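Local coordinates for protein protease (Helicobacter pylori, PDB 5EUF) that probably acts as a zinc-dependent peptidase of the M16 family that cleaves the cytoplasmic domain of human junctional adhesion molecule A, weakening the gastric epithelial barrier, at residues I90-I95 with D367-F372; E111-L116 with E214-L219; I193-G198 with D374-N379. All blocks are in the same frame, centred on the assembly; numbering follows the deposited sequence.

Interaction 1: residues I90-I95 with D367-F372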
loop_
_atom_site.group_PDB
_atom_site.type_symbol
_atom_site.label_atom_id
_atom_site.label_comp_id
_atom_site.label_asym_id
_atom_site.label_seq_id
_atom_site.Cartn_x
_atom_site.Cartn_y
_atom_site.Cartn_z
ATOM N N ILE B 90 10.138 -15.947 -4.375
ATOM C CA ILE B 90 11.405 -16.578 -4.726
ATOM C C ILE B 90 12.007 -16.011 -6.012
ATOM O O ILE B 90 11.302 -15.793 -6.997
ATOM C CB ILE B 90 11.222 -18.112 -4.864
ATOM C CG1 ILE B 90 12.466 -18.770 -5.463
ATOM C CG2 ILE B 90 9.998 -18.437 -5.709
ATOM C CD1 ILE B 90 12.261 -20.228 -5.826
ATOM N N THR B 91 13.310 -15.746 -5.979
ATOM C CA THR B 91 14.070 -15.416 -7.182
ATOM C C THR B 91 14.858 -16.647 -7.625
ATOM O O THR B 91 15.556 -17.263 -6.818
ATOM C CB THR B 91 15.037 -14.240 -6.952
ATOM O OG1 THR B 91 14.293 -13.064 -6.612
ATOM C CG2 THR B 91 15.848 -13.968 -8.206
ATOM N N ARG B 92 14.753 -17.003 -8.902
ATOM C CA ARG B 92 15.280 -18.283 -9.369
ATOM C C ARG B 92 16.072 -18.195 -10.675
ATOM O O ARG B 92 15.582 -17.684 -11.681
ATOM C CB ARG B 92 14.124 -19.271 -9.531
ATOM C CG ARG B 92 14.499 -20.616 -10.119
ATOM C CD ARG B 92 13.315 -21.563 -10.025
ATOM N NE ARG B 92 13.589 -22.869 -10.615
ATOM C CZ ARG B 92 13.236 -23.220 -11.848
ATOM N NH1 ARG B 92 13.525 -24.434 -12.297
ATOM N NH2 ARG B 92 12.592 -22.361 -12.626
ATOM N N TYR B 93 17.299 -18.712 -10.644
ATOM C CA TYR B 93 18.152 -18.786 -11.827
ATOM C C TYR B 93 18.511 -20.241 -12.116
ATOM O O TYR B 93 18.727 -21.020 -11.187
ATOM C CB TYR B 93 19.434 -17.970 -11.636
ATOM C CG TYR B 93 19.233 -16.531 -11.212
ATOM C CD1 TYR B 93 19.147 -15.514 -12.154
ATOM C CD2 TYR B 93 19.155 -16.186 -9.867
ATOM C CE1 TYR B 93 18.970 -14.196 -11.772
ATOM C CE2 TYR B 93 18.981 -14.871 -9.474
ATOM C CZ TYR B 93 18.888 -13.879 -10.430
ATOM O OH TYR B 93 18.715 -12.569 -10.043
ATOM N N PHE B 94 18.590 -20.612 -13.393
ATOM C CA PHE B 94 18.994 -21.974 -13.738
ATOM C C PHE B 94 19.638 -22.091 -15.118
ATOM O O PHE B 94 19.292 -21.362 -16.048
ATOM C CB PHE B 94 17.797 -22.932 -13.644
ATOM C CG PHE B 94 16.681 -22.615 -14.600
ATOM C CD1 PHE B 94 16.666 -23.155 -15.879
ATOM C CD2 PHE B 94 15.635 -21.790 -14.213
ATOM C CE1 PHE B 94 15.640 -22.865 -16.756
ATOM C CE2 PHE B 94 14.604 -21.499 -15.085
ATOM C CZ PHE B 94 14.606 -22.037 -16.358
ATOM N N ILE B 95 20.576 -23.028 -15.232
ATOM C CA ILE B 95 21.223 -23.341 -16.502
ATOM C C ILE B 95 20.863 -24.752 -16.954
ATOM O O ILE B 95 20.998 -25.709 -16.191
ATOM C CB ILE B 95 22.762 -23.227 -16.407
ATOM C CG1 ILE B 95 23.185 -21.783 -16.138
ATOM C CG2 ILE B 95 23.415 -23.726 -17.683
ATOM C CD1 ILE B 95 24.685 -21.604 -16.034
ATOM N N ASP B 367 11.546 -30.279 -14.893
ATOM C CA ASP B 367 10.291 -30.386 -14.164
ATOM C C ASP B 367 10.542 -30.692 -12.693
ATOM O O ASP B 367 9.924 -30.095 -11.811
ATOM C CB ASP B 367 9.399 -31.461 -14.786
ATOM C CG ASP B 367 8.918 -31.088 -16.178
ATOM O OD1 ASP B 367 8.712 -29.883 -16.436
ATOM O OD2 ASP B 367 8.742 -32.000 -17.015
ATOM N N VAL B 368 11.459 -31.622 -12.437
ATOM C CA VAL B 368 11.793 -32.019 -11.073
ATOM C C VAL B 368 12.390 -30.851 -10.293
ATOM O O VAL B 368 12.063 -30.638 -9.123
ATOM C CB VAL B 368 12.777 -33.203 -11.059
ATOM C CG1 VAL B 368 13.174 -33.555 -9.634
ATOM C CG2 VAL B 368 12.160 -34.406 -11.748
ATOM N N ALA B 369 13.259 -30.092 -10.953
ATOM C CA ALA B 369 13.873 -28.922 -10.338
ATOM C C ALA B 369 12.808 -27.912 -9.920
ATOM O O ALA B 369 12.819 -27.421 -8.793
ATOM C CB ALA B 369 14.869 -28.282 -11.290
ATOM N N GLY B 370 11.888 -27.620 -10.833
ATOM C CA GLY B 370 10.803 -26.691 -10.569
ATOM C C GLY B 370 9.956 -27.086 -9.374
ATOM O O GLY B 370 9.475 -26.228 -8.633
ATOM N N LEU B 371 9.771 -28.389 -9.183
ATOM C CA LEU B 371 9.024 -28.884 -8.033
ATOM C C LEU B 371 9.792 -28.633 -6.741
ATOM O O LEU B 371 9.267 -28.030 -5.804
ATOM C CB LEU B 371 8.724 -30.377 -8.182
ATOM C CG LEU B 371 7.779 -30.776 -9.317
ATOM C CD1 LEU B 371 7.569 -32.282 -9.334
ATOM C CD2 LEU B 371 6.450 -30.049 -9.192
ATOM N N PHE B 372 11.038 -29.097 -6.702
ATOM C CA PHE B 372 11.883 -28.946 -5.522
ATOM C C PHE B 372 12.129 -27.485 -5.165
ATOM O O PHE B 372 12.157 -27.126 -3.988
ATOM C CB PHE B 372 13.223 -29.651 -5.731
ATOM C CG PHE B 372 13.195 -31.116 -5.410
ATOM C CD1 PHE B 372 12.817 -32.042 -6.365
ATOM C CD2 PHE B 372 13.559 -31.568 -4.154
ATOM C CE1 PHE B 372 12.795 -33.392 -6.073
ATOM C CE2 PHE B 372 13.540 -32.914 -3.856
ATOM C CZ PHE B 372 13.158 -33.828 -4.817
#

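Interaction 2: residues E111-L116 with E214-L219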
loop_
_atom_site.group_PDB
_atom_site.type_symbol
_atom_site.label_atom_id
_atom_site.label_comp_id
_atom_site.label_asym_id
_atom_site.label_seq_id
_atom_site.Cartn_x
_atom_site.Cartn_y
_atom_site.Cartn_z
ATOM N N GLU B 111 30.229 -16.608 -9.589
ATOM C CA GLU B 111 30.747 -15.357 -10.124
ATOM C C GLU B 111 29.743 -14.205 -9.988
ATOM O O GLU B 111 30.133 -13.042 -9.899
ATOM C CB GLU B 111 31.137 -15.550 -11.593
ATOM C CG GLU B 111 31.878 -14.387 -12.210
ATOM C CD GLU B 111 33.235 -14.159 -11.578
ATOM O OE1 GLU B 111 33.885 -15.154 -11.186
ATOM O OE2 GLU B 111 33.649 -12.985 -11.471
ATOM N N THR B 112 28.453 -14.528 -9.966
ATOM C CA THR B 112 27.417 -13.502 -9.877
ATOM C C THR B 112 26.860 -13.345 -8.461
ATOM O O THR B 112 26.219 -12.341 -8.144
ATOM C CB THR B 112 26.242 -13.800 -10.832
ATOM O OG1 THR B 112 25.619 -15.035 -10.459
ATOM C CG2 THR B 112 26.727 -13.893 -12.269
HETATM N N MSE B 113 27.094 -14.340 -7.615
HETATM C CA MSE B 113 26.561 -14.314 -6.259
HETATM C C MSE B 113 27.362 -13.392 -5.348
HETATM O O MSE B 113 26.829 -12.418 -4.815
HETATM C CB MSE B 113 26.527 -15.723 -5.668
HETATM C CG MSE B 113 26.131 -15.767 -4.201
HETATM SE SE MSE B 113 25.306 -17.461 -3.716
HETATM C CE MSE B 113 26.691 -18.167 -2.558
ATOM N N GLY B 114 28.643 -13.701 -5.168
ATOM C CA GLY B 114 29.473 -12.953 -4.242
ATOM C C GLY B 114 30.554 -12.142 -4.922
ATOM O O GLY B 114 31.621 -11.916 -4.353
ATOM N N SER B 115 30.272 -11.688 -6.135
ATOM C CA SER B 115 31.278 -11.011 -6.938
ATOM C C SER B 115 30.648 -10.050 -7.945
ATOM O O SER B 115 31.338 -9.468 -8.780
ATOM C CB SER B 115 32.143 -12.051 -7.653
ATOM O OG SER B 115 33.110 -11.443 -8.484
ATOM N N LEU B 116 29.332 -9.886 -7.859
ATOM C CA LEU B 116 28.609 -9.004 -8.769
ATOM C C LEU B 116 28.782 -7.540 -8.389
ATOM O O LEU B 116 28.322 -7.111 -7.331
ATOM C CB LEU B 116 27.119 -9.356 -8.782
ATOM C CG LEU B 116 26.210 -8.476 -9.645
ATOM C CD1 LEU B 116 26.351 -8.829 -11.117
ATOM C CD2 LEU B 116 24.762 -8.596 -9.195
ATOM N N GLU B 214 31.870 -22.285 -1.086
ATOM C CA GLU B 214 32.189 -22.395 0.335
ATOM C C GLU B 214 32.975 -21.191 0.851
ATOM O O GLU B 214 32.874 -20.831 2.025
ATOM C CB GLU B 214 32.973 -23.680 0.609
ATOM C CG GLU B 214 33.118 -24.022 2.083
ATOM C CD GLU B 214 33.954 -25.266 2.315
ATOM O OE1 GLU B 214 35.028 -25.393 1.688
ATOM O OE2 GLU B 214 33.531 -26.119 3.123
ATOM N N SER B 215 33.746 -20.565 -0.032
ATOM C CA SER B 215 34.610 -19.457 0.361
ATOM C C SER B 215 33.918 -18.097 0.255
ATOM O O SER B 215 34.482 -17.078 0.651
ATOM C CB SER B 215 35.884 -19.463 -0.487
ATOM O OG SER B 215 35.595 -19.783 -1.836
ATOM N N LEU B 216 32.699 -18.079 -0.275
ATOM C CA LEU B 216 31.940 -16.833 -0.377
ATOM C C LEU B 216 31.480 -16.376 1.003
ATOM O O LEU B 216 31.089 -17.190 1.838
ATOM C CB LEU B 216 30.737 -16.997 -1.310
ATOM C CG LEU B 216 31.072 -17.156 -2.796
ATOM C CD1 LEU B 216 29.828 -17.018 -3.645
ATOM C CD2 LEU B 216 32.124 -16.146 -3.224
ATOM N N LYS B 217 31.529 -15.070 1.237
ATOM C CA LYS B 217 31.242 -14.535 2.561
ATOM C C LYS B 217 29.857 -13.901 2.644
ATOM O O LYS B 217 29.300 -13.457 1.641
ATOM C CB LYS B 217 32.311 -13.511 2.963
ATOM C CG LYS B 217 33.739 -14.046 2.930
ATOM C CD LYS B 217 33.883 -15.324 3.751
ATOM C CE LYS B 217 35.271 -15.933 3.591
ATOM N NZ LYS B 217 35.357 -17.313 4.156
ATOM N N ASN B 218 29.305 -13.873 3.851
ATOM C CA ASN B 218 28.059 -13.167 4.109
ATOM C C ASN B 218 28.336 -11.703 4.429
ATOM O O ASN B 218 29.491 -11.283 4.507
ATOM C CB ASN B 218 27.289 -13.825 5.257
ATOM C CG ASN B 218 26.687 -15.162 4.868
ATOM O OD1 ASN B 218 26.022 -15.282 3.841
ATOM N ND2 ASN B 218 26.919 -16.177 5.691
ATOM N N LEU B 219 27.274 -10.927 4.613
ATOM C CA LEU B 219 27.413 -9.512 4.920
ATOM C C LEU B 219 27.685 -9.317 6.404
ATOM O O LEU B 219 28.531 -8.511 6.794
ATOM C CB LEU B 219 26.158 -8.747 4.502
ATOM C CG LEU B 219 26.229 -7.224 4.615
ATOM C CD1 LEU B 219 27.355 -6.680 3.749
ATOM C CD2 LEU B 219 24.899 -6.603 4.226
#

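Interaction 3: residues I193-G198 with D374-N379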
loop_
_atom_site.group_PDB
_atom_site.type_symbol
_atom_site.label_atom_id
_atom_site.label_comp_id
_atom_site.label_asym_id
_atom_site.label_seq_id
_atom_site.Cartn_x
_atom_site.Cartn_y
_atom_site.Cartn_z
ATOM N N ILE B 193 20.186 -20.996 -2.204
ATOM C CA ILE B 193 20.186 -22.450 -2.343
ATOM C C ILE B 193 20.680 -22.864 -3.723
ATOM O O ILE B 193 20.162 -22.398 -4.736
ATOM C CB ILE B 193 18.780 -23.049 -2.135
ATOM C CG1 ILE B 193 18.255 -22.741 -0.732
ATOM C CG2 ILE B 193 18.798 -24.553 -2.384
ATOM C CD1 ILE B 193 16.826 -23.197 -0.506
ATOM N N VAL B 194 21.682 -23.738 -3.760
ATOM C CA VAL B 194 22.176 -24.274 -5.022
ATOM C C VAL B 194 21.609 -25.672 -5.242
ATOM O O VAL B 194 21.915 -26.607 -4.497
ATOM C CB VAL B 194 23.716 -24.323 -5.063
ATOM C CG1 VAL B 194 24.195 -24.967 -6.355
ATOM C CG2 VAL B 194 24.296 -22.923 -4.914
ATOM N N LEU B 195 20.776 -25.802 -6.269
ATOM C CA LEU B 195 20.079 -27.048 -6.557
ATOM C C LEU B 195 20.540 -27.637 -7.883
ATOM O O LEU B 195 20.543 -26.951 -8.904
ATOM C CB LEU B 195 18.566 -26.809 -6.580
ATOM C CG LEU B 195 17.648 -27.928 -7.073
ATOM C CD1 LEU B 195 17.632 -29.091 -6.098
ATOM C CD2 LEU B 195 16.240 -27.398 -7.301
ATOM N N VAL B 196 20.937 -28.906 -7.864
ATOM C CA VAL B 196 21.372 -29.588 -9.081
ATOM C C VAL B 196 20.568 -30.865 -9.313
ATOM O O VAL B 196 20.573 -31.778 -8.486
ATOM C CB VAL B 196 22.875 -29.933 -9.034
ATOM C CG1 VAL B 196 23.276 -30.713 -10.277
ATOM C CG2 VAL B 196 23.713 -28.665 -8.895
ATOM N N VAL B 197 19.874 -30.917 -10.446
ATOM C CA VAL B 197 19.010 -32.044 -10.777
ATOM C C VAL B 197 19.386 -32.631 -12.137
ATOM O O VAL B 197 19.639 -31.892 -13.090
ATOM C CB VAL B 197 17.518 -31.625 -10.795
ATOM C CG1 VAL B 197 16.624 -32.812 -11.119
ATOM C CG2 VAL B 197 17.117 -31.002 -9.466
ATOM N N GLY B 198 19.431 -33.957 -12.224
ATOM C CA GLY B 198 19.721 -34.619 -13.482
ATOM C C GLY B 198 20.614 -35.835 -13.334
ATOM O O GLY B 198 20.592 -36.514 -12.309
ATOM N N ASP B 374 10.310 -24.837 -5.382
ATOM C CA ASP B 374 9.224 -24.178 -4.675
ATOM C C ASP B 374 9.142 -24.634 -3.221
ATOM O O ASP B 374 8.812 -23.844 -2.336
ATOM C CB ASP B 374 7.897 -24.430 -5.392
ATOM C CG ASP B 374 7.799 -23.687 -6.713
ATOM O OD1 ASP B 374 8.232 -22.515 -6.767
ATOM O OD2 ASP B 374 7.296 -24.272 -7.697
ATOM N N TYR B 375 9.461 -25.900 -2.974
ATOM C CA TYR B 375 9.315 -26.475 -1.639
ATOM C C TYR B 375 10.580 -26.353 -0.793
ATOM O O TYR B 375 10.516 -26.395 0.435
ATOM C CB TYR B 375 8.890 -27.943 -1.745
ATOM C CG TYR B 375 7.439 -28.111 -2.140
ATOM C CD1 TYR B 375 7.037 -27.965 -3.461
ATOM C CD2 TYR B 375 6.470 -28.402 -1.189
ATOM C CE1 TYR B 375 5.712 -28.108 -3.825
ATOM C CE2 TYR B 375 5.146 -28.549 -1.543
ATOM C CZ TYR B 375 4.771 -28.401 -2.862
ATOM O OH TYR B 375 3.451 -28.543 -3.220
ATOM N N LEU B 376 11.726 -26.200 -1.451
ATOM C CA LEU B 376 12.991 -26.019 -0.743
ATOM C C LEU B 376 13.060 -24.655 -0.070
ATOM O O LEU B 376 13.449 -24.548 1.092
ATOM C CB LEU B 376 14.172 -26.184 -1.699
ATOM C CG LEU B 376 14.606 -27.615 -1.995
ATOM C CD1 LEU B 376 15.543 -27.639 -3.190
ATOM C CD2 LEU B 376 15.274 -28.213 -0.774
ATOM N N VAL B 377 12.676 -23.616 -0.807
ATOM C CA VAL B 377 12.718 -22.250 -0.295
ATOM C C VAL B 377 11.765 -22.068 0.881
ATOM O O VAL B 377 11.885 -21.110 1.644
ATOM C CB VAL B 377 12.370 -21.220 -1.390
ATOM C CG1 VAL B 377 13.355 -21.320 -2.539
ATOM C CG2 VAL B 377 10.949 -21.428 -1.886
ATOM N N GLN B 378 10.819 -22.992 1.018
ATOM C CA GLN B 378 9.864 -22.962 2.118
ATOM C C GLN B 378 10.244 -23.970 3.196
ATOM O O GLN B 378 9.608 -24.030 4.252
ATOM C CB GLN B 378 8.449 -23.249 1.609
ATOM C CG GLN B 378 8.009 -22.366 0.454
ATOM C CD GLN B 378 7.966 -20.897 0.823
ATOM O OE1 GLN B 378 7.881 -20.542 2.000
ATOM N NE2 GLN B 378 8.027 -20.032 -0.183
ATOM N N ASN B 379 11.291 -24.746 2.923
ATOM C CA ASN B 379 11.695 -25.857 3.780
ATOM C C ASN B 379 10.512 -26.788 4.033
ATOM O O ASN B 379 10.124 -27.026 5.175
ATOM C CB ASN B 379 12.275 -25.347 5.101
ATOM C CG ASN B 379 13.137 -26.386 5.801
ATOM O OD1 ASN B 379 12.879 -27.587 5.711
ATOM N ND2 ASN B 379 14.170 -25.925 6.497
#

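Interaction 1: residues I90-I95 with D367-F372
Arg-92, near the start of strand 91-98, reaches across to helix 365-376 and brings its guanidinium beside Ala-369 and Gly-370. The side chain starts out toward the helix and runs extended from CG to NE (chi2 171°, chi3 178°), so that its full length spans the gap; the closest CA pair, Arg-92 and Gly-370, is still 9.6 Å apart. At chi4 the guanidinium turns roughly at right angles (-97°). Arg-92 NH1 stands 3.9 Å from Gly-370 N and equally 3.9 Å from Gly-370 CA, and the amide nitrogen lies at a slant to the guanidinium plane. The methyl CB of Ala-369 lies near that plane, beside the edge, 4.2 Å from Arg-92 NH1. These are van der Waals approaches without a hydrogen bond, and the two segments bury just 77 Å² between them. The charge is met instead by salt bridges from NE to Asp-34 and from NH1 to Glu-32, both on strand 30-37, and Glu-32 also touches Ala-369. The setting is the six-stranded mixed sheet of the first half of this M16 peptidase, where a helix from late in the chain lies over one face and Arg-92 bridges the layers. Tyr-93 points to the other face of that sheet, where it and Ile-95 pack on Phe-109 of helix 102-113. Between them, Phe-94 returns to the Arg-92 side: Phe-94 CD2 sits 3.4 Å above one face of the Arg-92 guanidinium, offset toward the rim. This cover and the two salt bridges together probably fix the rotation of the guanidinium.

Interaction 2: residues E111-L116 with E214-L219
Leu-216 fits against Met-113 and Gly-114 where helix 102-113 runs out, so that the contact joins a helix end to the irregular loop following helix 202-213. Helix 102-113 is one of those packed on the six-stranded sheet of this M16 peptidase, and Gly-114 is its first residue to leave helical backbone angles. The closest CA atoms, those of Gly-114 and Leu-216, are 6.0 Å apart.

The contact is apolar. Met-113, present as selenomethionine, carries its CG opposite the backbone N (chi1 174°), runs on nearly straight, and bends only at the selenium. The bend brings Met-113 CE to 3.5 Å from Leu-216 CD1, while Met-113 CG also comes within 3.9 Å of that methyl; the two side chains pass each other at a slant. On the loop side the CD1 methyl of Leu-216 does the touching, meeting CB, CG and CE of Met-113. Pro-189 packs on Met-113 as well.

No hydrogen bond crosses between 111-116 and 214-219; polar groups find partners around them. Leu-216 O and Asn-218 ND2 both bond to Asn-15, Asn-218 OD1 takes Lys-190 N, and Leu-219 N is bonded to Gln-188 OE1, tying the loop to residues of the same chain near Asn-15 and Gln-188. Glu-111 OE2 is held by Asn-65 N and Thr-63 OG1, with a weak, long bond from Ser-115 OG at 3.4 Å. Past the helix end, the backbone N of Gly-114 lies 3.8 Å from Leu-216 CD1.

Interaction 3: residues I193-G198 with D374-N379
Ile-193 and Leu-195, two residues apart on strand 192-198 and pointing to the same side of it, meet the C-terminal end of helix 365-376 through Leu-376 and Val-377. Both reach Leu-376, Ile-193 at its backbone and CB, Leu-195 at its CD1. Ile-193 has CG1 beside its backbone N (chi1 -61°) and continues extended to CD1, which reaches the backbone at the helix end. Ile-193 CD1 lies 4.0 Å from Leu-376 O and 4.2 Å from Leu-376 CB. Val-377 CG1 is 4.4 Å from Ile-193 CD1, a looser contact.

Leu-195 takes a different shape. Its CG sits beside the carbonyl carbon (chi1 171°), and chi2 of 69° turns the fork so that both methyls reach the helix: Leu-195 CD1 is 3.9 Å and Leu-195 CD2 4.2 Å from Leu-376 CD1. Leu-376 in turn has CG beside its own backbone N, and its long axis passes that of Leu-195 at an angle. Leu-376 meets Ile-193 with CB and Leu-195 with CD1, while Val-20 of strand 18-23 also packs on it. Phe-372, one turn earlier in the helix, covers Leu-195 as well.

The carbonyl beside Ile-193 CD1 has a polar partner: Leu-376 O accepts the backbone N of Asn-379 at 2.8 Å. Asn-379, with positive phi, closes the helix in a Schellman motif, and a type I turn runs from Leu-376 to Asn-379. Strand 192-198 lies between strands 18-23 and 30-37, and the contact is thus a helix packed on a mixed sheet, as in the alpha+beta fold of M16 peptidases, with a helix from late in the chain laid over strands of the first half.

Overall arrangement
Interactions 1 and 3 share helix 365-376 and the sheet beneath it, their centres 7 Å apart. They touch directly: Ile-90 CD1 lies 3.6 Å from Val-377 CG1, and Val-368 CG1 3.8 Å from Val-197 CG1. Strand 192-198 runs under most of helix 365-376, and Arg-92 reaches the middle of the same helix. Interaction 2 stands about 20 Å from interaction 1 and 19 Å from interaction 3, between centres, with no touch; helix 102-113 follows strand 91-98 directly. Interaction 1 comes nearest the catalytic region: the Arg-92 side chain is about 8 Å from that of Glu-56, the probable proton acceptor, and about 11 Å from that of the zinc ligand His-53.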